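Local coordinates for protein fumarylacetoacetate hydrolase (Burkholderia xenovorans, PDB 5TI1) that probably hydrolyses fumarylacetoacetate to fumarate and acetoacetate, the last step of phenylalanine and tyrosine breakdown, with a magnesium ion in its metal site, at residues L68-E72 with S87-R91; F253-L258 with I286-T292. One frame throughout, in Å; residues are numbered along the deposited sequence. Where two conformers were deposited one is given.

Contact 1: L68-E72 with S87-R91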
loop_
_atom_site.group_PDB
_atom_site.type_symbol
_atom_site.label_atom_id
_atom_site.label_comp_id
_atom_site.label_asym_id
_atom_site.label_seq_id
_atom_site.Cartn_x
_atom_site.Cartn_y
_atom_site.Cartn_z
ATOM N N LEU B 68 2.747 -20.658 21.538
ATOM C CA LEU B 68 1.327 -20.636 21.896
ATOM C C LEU B 68 0.595 -21.844 21.326
ATOM O O LEU B 68 -0.287 -22.405 21.984
ATOM C CB LEU B 68 0.668 -19.343 21.422
ATOM C CG LEU B 68 1.249 -18.030 21.933
ATOM C CD1 LEU B 68 0.200 -16.925 21.762
ATOM C CD2 LEU B 68 1.715 -18.163 23.383
ATOM N N ALA B 69 0.963 -22.275 20.115
ATOM C CA ALA B 69 0.335 -23.454 19.527
ATOM C C ALA B 69 0.567 -24.689 20.389
ATOM O O ALA B 69 -0.337 -25.513 20.565
ATOM C CB ALA B 69 0.850 -23.675 18.103
ATOM N N ALA B 70 1.767 -24.820 20.961
ATOM C CA ALA B 70 2.038 -25.948 21.847
ATOM C C ALA B 70 1.187 -25.884 23.117
ATOM O O ALA B 70 0.671 -26.911 23.574
ATOM C CB ALA B 70 3.527 -25.999 22.187
ATOM N N LEU B 71 1.035 -24.696 23.707
ATOM C CA LEU B 71 0.191 -24.572 24.893
ATOM C C LEU B 71 -1.275 -24.858 24.579
ATOM O O LEU B 71 -1.989 -25.424 25.418
ATOM C CB LEU B 71 0.327 -23.178 25.501
ATOM C CG LEU B 71 1.656 -22.796 26.149
ATOM C CD1 LEU B 71 1.454 -21.551 26.985
ATOM C CD2 LEU B 71 2.195 -23.932 27.001
ATOM N N GLU B 72 -1.741 -24.465 23.388
ATOM C CA GLU B 72 -3.107 -24.777 22.984
ATOM C C GLU B 72 -3.296 -26.276 22.784
ATOM O O GLU B 72 -4.304 -26.846 23.228
ATOM C CB GLU B 72 -3.456 -24.024 21.703
ATOM C CG GLU B 72 -4.915 -24.115 21.329
ATOM C CD GLU B 72 -5.141 -23.783 19.878
ATOM O OE1 GLU B 72 -4.160 -23.864 19.110
ATOM O OE2 GLU B 72 -6.286 -23.432 19.513
ATOM N N SER B 87 -5.718 -23.896 13.629
ATOM C CA SER B 87 -5.339 -23.119 14.805
ATOM C C SER B 87 -4.798 -21.770 14.353
ATOM O O SER B 87 -3.952 -21.711 13.457
ATOM C CB SER B 87 -4.286 -23.863 15.632
ATOM O OG SER B 87 -3.566 -22.980 16.478
ATOM N N VAL B 88 -5.285 -20.686 14.967
ATOM C CA VAL B 88 -4.785 -19.356 14.626
ATOM C C VAL B 88 -3.339 -19.145 15.046
ATOM O O VAL B 88 -2.719 -18.162 14.622
ATOM C CB VAL B 88 -5.623 -18.233 15.266
ATOM C CG1 VAL B 88 -7.039 -18.216 14.706
ATOM C CG2 VAL B 88 -5.625 -18.385 16.781
ATOM N N PHE B 89 -2.793 -20.029 15.884
ATOM C CA PHE B 89 -1.411 -19.933 16.325
ATOM C C PHE B 89 -0.435 -20.611 15.368
ATOM O O PHE B 89 0.774 -20.371 15.461
ATOM C CB PHE B 89 -1.272 -20.524 17.733
ATOM C CG PHE B 89 -2.051 -19.776 18.784
ATOM C CD1 PHE B 89 -2.066 -18.387 18.801
ATOM C CD2 PHE B 89 -2.780 -20.456 19.751
ATOM C CE1 PHE B 89 -2.797 -17.692 19.775
ATOM C CE2 PHE B 89 -3.501 -19.768 20.714
ATOM C CZ PHE B 89 -3.507 -18.387 20.723
ATOM N N VAL B 90 -0.925 -21.449 14.453
ATOM C CA VAL B 90 -0.076 -22.040 13.425
ATOM C C VAL B 90 -0.338 -21.299 12.123
ATOM O O VAL B 90 -1.165 -21.714 11.300
ATOM C CB VAL B 90 -0.311 -23.550 13.277
ATOM C CG1 VAL B 90 0.700 -24.137 12.305
ATOM C CG2 VAL B 90 -0.203 -24.227 14.623
ATOM N N ARG B 91 0.356 -20.175 11.958
ATOM C CA ARG B 91 0.154 -19.221 10.880
ATOM C C ARG B 91 1.472 -18.501 10.692
ATOM O O ARG B 91 2.243 -18.361 11.644
ATOM C CB ARG B 91 -0.936 -18.186 11.213
ATOM C CG ARG B 91 -2.334 -18.717 11.370
ATOM C CD ARG B 91 -2.978 -18.934 10.026
ATOM N NE ARG B 91 -4.404 -19.197 10.160
ATOM C CZ ARG B 91 -4.912 -20.372 10.509
ATOM N NH1 ARG B 91 -4.108 -21.393 10.766
ATOM N NH2 ARG B 91 -6.224 -20.528 10.601
#
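The hydroxyl OG of Ser-87 is held from two sides: it donates to OE1 of Glu-72 at 2.8 Å and accepts the backbone N-H of Phe-89, N to OG 3.1 Å, with an angle of 147° at the hydrogen. The second bond closes an ST turn, inside a type I turn that runs from Ser-87 to Val-90. On the carboxylate, the hydroxyl uses the syn lone pair of OE1, the side that faces OE2. Glu-72 reaches it with an extended chain whose CG lies anti to the backbone N (chi1 -171°), which carries the acid out from the helix to the turn.

The apolar half of the contact centres on Phe-89. CB of Leu-68 sits over the centre of one face of the Phe-89 ring, 3.8 Å from its centroid, a CH-pi contact; CD1 of Leu-68 bears on CE1 of Phe-89 at 3.7 Å. On the opposite face, CG2 of Val-88 lies offset toward the rim. The Glu-72 carboxylate passes the ring near CD2, its plane turned 73° from the ring plane. Beside the ring's root, CB of Ala-69 meets CB of Phe-89 and, at 3.7 Å, CG2 of Val-90. Leu-77 and Val-79 also touch the ring, and Val-57 of strand 56-61 packs against both Leu-68 and Phe-89.

Because the Glu-72 bond and the ST turn share one oxygen, the two bonds together probably fix the rotation of the Ser-87 hydroxyl; the first joins helix 68-73 to the turn, while Phe-89 is packed against the first turn of that helix.

Contact 2: F253-L258 with I286-T292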
loop_
_atom_site.group_PDB
_atom_site.type_symbol
_atom_site.label_atom_id
_atom_site.label_comp_id
_atom_site.label_asym_id
_atom_site.label_seq_id
_atom_site.Cartn_x
_atom_site.Cartn_y
_atom_site.Cartn_z
ATOM N N PHE B 253 -4.038 -2.658 17.830
ATOM C CA PHE B 253 -3.608 -3.884 18.496
ATOM C C PHE B 253 -2.335 -3.681 19.319
ATOM O O PHE B 253 -2.267 -4.087 20.480
ATOM C CB PHE B 253 -3.396 -4.989 17.451
ATOM C CG PHE B 253 -2.780 -6.243 18.004
ATOM C CD1 PHE B 253 -3.462 -7.009 18.946
ATOM C CD2 PHE B 253 -1.522 -6.667 17.568
ATOM C CE1 PHE B 253 -2.902 -8.172 19.457
ATOM C CE2 PHE B 253 -0.946 -7.829 18.073
ATOM C CZ PHE B 253 -1.639 -8.585 19.022
ATOM N N GLY B 254 -1.317 -3.079 18.727
ATOM C CA GLY B 254 -0.056 -2.934 19.421
ATOM C C GLY B 254 0.909 -2.087 18.623
ATOM O O GLY B 254 0.532 -1.446 17.638
ATOM N N MET B 255 2.181 -2.121 19.039
ATOM C CA MET B 255 3.192 -1.236 18.484
ATOM C C MET B 255 4.484 -2.000 18.237
ATOM O O MET B 255 4.781 -2.988 18.919
ATOM C CB MET B 255 3.461 -0.058 19.423
ATOM C CG MET B 255 4.215 1.088 18.801
ATOM S SD MET B 255 4.455 2.397 20.011
ATOM C CE MET B 255 2.761 2.872 20.356
ATOM N N VAL B 256 5.244 -1.527 17.248
ATOM C CA VAL B 256 6.588 -1.996 16.954
ATOM C C VAL B 256 7.486 -0.772 16.797
ATOM O O VAL B 256 7.017 0.360 16.691
ATOM C CB VAL B 256 6.644 -2.864 15.681
ATOM C CG1 VAL B 256 5.846 -4.146 15.873
ATOM C CG2 VAL B 256 6.153 -2.060 14.477
ATOM N N LEU B 257 8.794 -1.014 16.778
ATOM C CA LEU B 257 9.745 -0.000 16.341
ATOM C C LEU B 257 9.844 -0.021 14.820
ATOM O O LEU B 257 9.694 -1.067 14.192
ATOM C CB LEU B 257 11.123 -0.250 16.952
ATOM C CG LEU B 257 11.166 -0.334 18.488
ATOM C CD1 LEU B 257 12.542 -0.752 18.972
ATOM C CD2 LEU B 257 10.767 0.982 19.109
ATOM N N LEU B 258 10.111 1.142 14.228
ATOM C CA LEU B 258 10.037 1.301 12.776
ATOM C C LEU B 258 11.131 2.255 12.323
ATOM O O LEU B 258 11.182 3.405 12.770
ATOM C CB LEU B 258 8.650 1.811 12.347
ATOM C CG LEU B 258 8.291 1.804 10.848
ATOM C CD1 LEU B 258 6.753 1.780 10.640
ATOM C CD2 LEU B 258 8.889 2.987 10.114
ATOM N N ILE B 286 10.952 -3.053 10.616
ATOM C CA ILE B 286 10.271 -3.043 11.906
ATOM C C ILE B 286 10.849 -4.123 12.814
ATOM O O ILE B 286 11.395 -5.137 12.361
ATOM C CB ILE B 286 8.734 -3.198 11.789
ATOM C CG1 ILE B 286 8.343 -4.534 11.143
ATOM C CG2 ILE B 286 8.137 -2.018 11.024
ATOM C CD1 ILE B 286 6.819 -4.797 11.182
ATOM N N SER B 287 10.735 -3.878 14.118
ATOM C CA SER B 287 11.072 -4.877 15.108
ATOM C C SER B 287 10.074 -6.034 15.038
ATOM O O SER B 287 8.953 -5.875 14.539
ATOM C CB SER B 287 11.075 -4.251 16.504
ATOM O OG SER B 287 9.822 -3.658 16.791
ATOM N N PRO B 288 10.458 -7.218 15.529
ATOM C CA PRO B 288 9.600 -8.397 15.332
ATOM C C PRO B 288 8.509 -8.602 16.378
ATOM O O PRO B 288 7.559 -9.342 16.102
ATOM C CB PRO B 288 10.607 -9.558 15.353
ATOM C CG PRO B 288 11.720 -9.062 16.223
ATOM C CD PRO B 288 11.813 -7.582 15.993
ATOM N N TRP B 289 8.611 -7.980 17.558
ATOM C CA TRP B 289 7.675 -8.214 18.657
ATOM C C TRP B 289 6.623 -7.104 18.730
ATOM O O TRP B 289 6.957 -5.930 18.932
ATOM C CB TRP B 289 8.413 -8.314 19.996
ATOM C CG TRP B 289 9.301 -9.520 20.117
ATOM C CD1 TRP B 289 10.666 -9.528 20.166
ATOM C CD2 TRP B 289 8.888 -10.893 20.184
ATOM N NE1 TRP B 289 11.128 -10.817 20.265
ATOM C CE2 TRP B 289 10.061 -11.676 20.275
ATOM C CE3 TRP B 289 7.643 -11.535 20.174
ATOM C CZ2 TRP B 289 10.027 -13.070 20.367
ATOM C CZ3 TRP B 289 7.609 -12.919 20.256
ATOM C CH2 TRP B 289 8.795 -13.670 20.353
ATOM N N ILE B 290 5.354 -7.466 18.614
ATOM C CA ILE B 290 4.298 -6.467 18.723
ATOM C C ILE B 290 3.920 -6.366 20.189
ATOM O O ILE B 290 3.364 -7.307 20.759
ATOM C CB ILE B 290 3.082 -6.794 17.855
ATOM C CG1 ILE B 290 3.484 -6.855 16.379
ATOM C CG2 ILE B 290 2.046 -5.712 18.037
ATOM C CD1 ILE B 290 2.307 -7.083 15.444
ATOM N N VAL B 291 4.253 -5.237 20.803
ATOM C CA VAL B 291 3.893 -4.977 22.195
ATOM C C VAL B 291 2.449 -4.495 22.202
ATOM O O VAL B 291 2.125 -3.512 21.528
ATOM C CB VAL B 291 4.834 -3.940 22.827
ATOM C CG1 VAL B 291 4.328 -3.524 24.216
ATOM C CG2 VAL B 291 6.280 -4.479 22.913
ATOM N N THR B 292 1.576 -5.201 22.924
ATOM C CA THR B 292 0.147 -4.900 22.859
ATOM C C THR B 292 -0.170 -3.551 23.492
ATOM O O THR B 292 0.483 -3.103 24.439
ATOM C CB THR B 292 -0.701 -5.973 23.556
ATOM O OG1 THR B 292 -0.322 -6.081 24.938
ATOM C CG2 THR B 292 -0.561 -7.320 22.870
#
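Residues 253-258 and 286-292 run antiparallel as two short ladders whose register shifts by two residues, with Met-255 and Val-291 a hydrogen-bonded pair and Leu-258 and Ile-286 a non-hydrogen-bonded one. N of Met-255 donates to O of Val-291 at 2.9 Å and N of Val-291 returns a bond to O of Met-255 at 3.0 Å. In the other ladder N of Ser-287 reaches O of Leu-257, but the return bond is made by a side chain: N of Leu-257 donates to OG of Ser-287 at 2.8 Å, with 155° at the hydrogen. A chi1 of 57° sets this hydroxyl between the serine's own N and carbonyl carbon, where it takes that N-H, while the buried O of Ser-287 has no partner in the model.

Val-256 packs beside the break in register: its CG1 presses on CG1 of Ile-290 at 3.6 Å, its CG2 on CB of Ile-286 at 3.9 Å, and its CB lies against OG of Ser-287. Toward Thr-292, which precedes helix 293-296, CG2 of Ile-290 approaches CD2 and CE2 of Phe-253, the latter at 3.7 Å, and the two side chains cross at about a right angle. Gly-254 faces Thr-292 with the CA atoms only 4.0 Å apart, and OG1 of Thr-292 caps the helix through N of Ala-295. CG2 of Ile-286 meets CG of Leu-258 at 3.8 Å.

Leu-258 also touches Glu-228 and precedes Asp-260, both magnesium ligands: the pairing belongs to a mixed sheet near the chain's centre, in the FAH-family C-terminal region, beside its metal site.

Along the chain, strand 64-67 leads into helix 68-73, and contact 1 then closes a short loop of 14 residues, four of them, 82-85, not modelled, before helix 95-99 begins. Helix 102-116 follows and bridges the two contacts: its Leu-112 touches Leu-68 and Leu-71, and its Trp-105 stacks edge-to-face with Phe-253. Contact 2 pairs strand 252-263 with strand 284-292 across 27 residues that include helices 264-270 and 278-281. The contacts follow in series, neither nested nor crossing. The centre of contact 1 lies about 24 Å from the centre of the chain, that of contact 2 about 5 Å: contact 1 ties a helix to a peripheral loop, whereas contact 2 joins neighbouring strands deep inside.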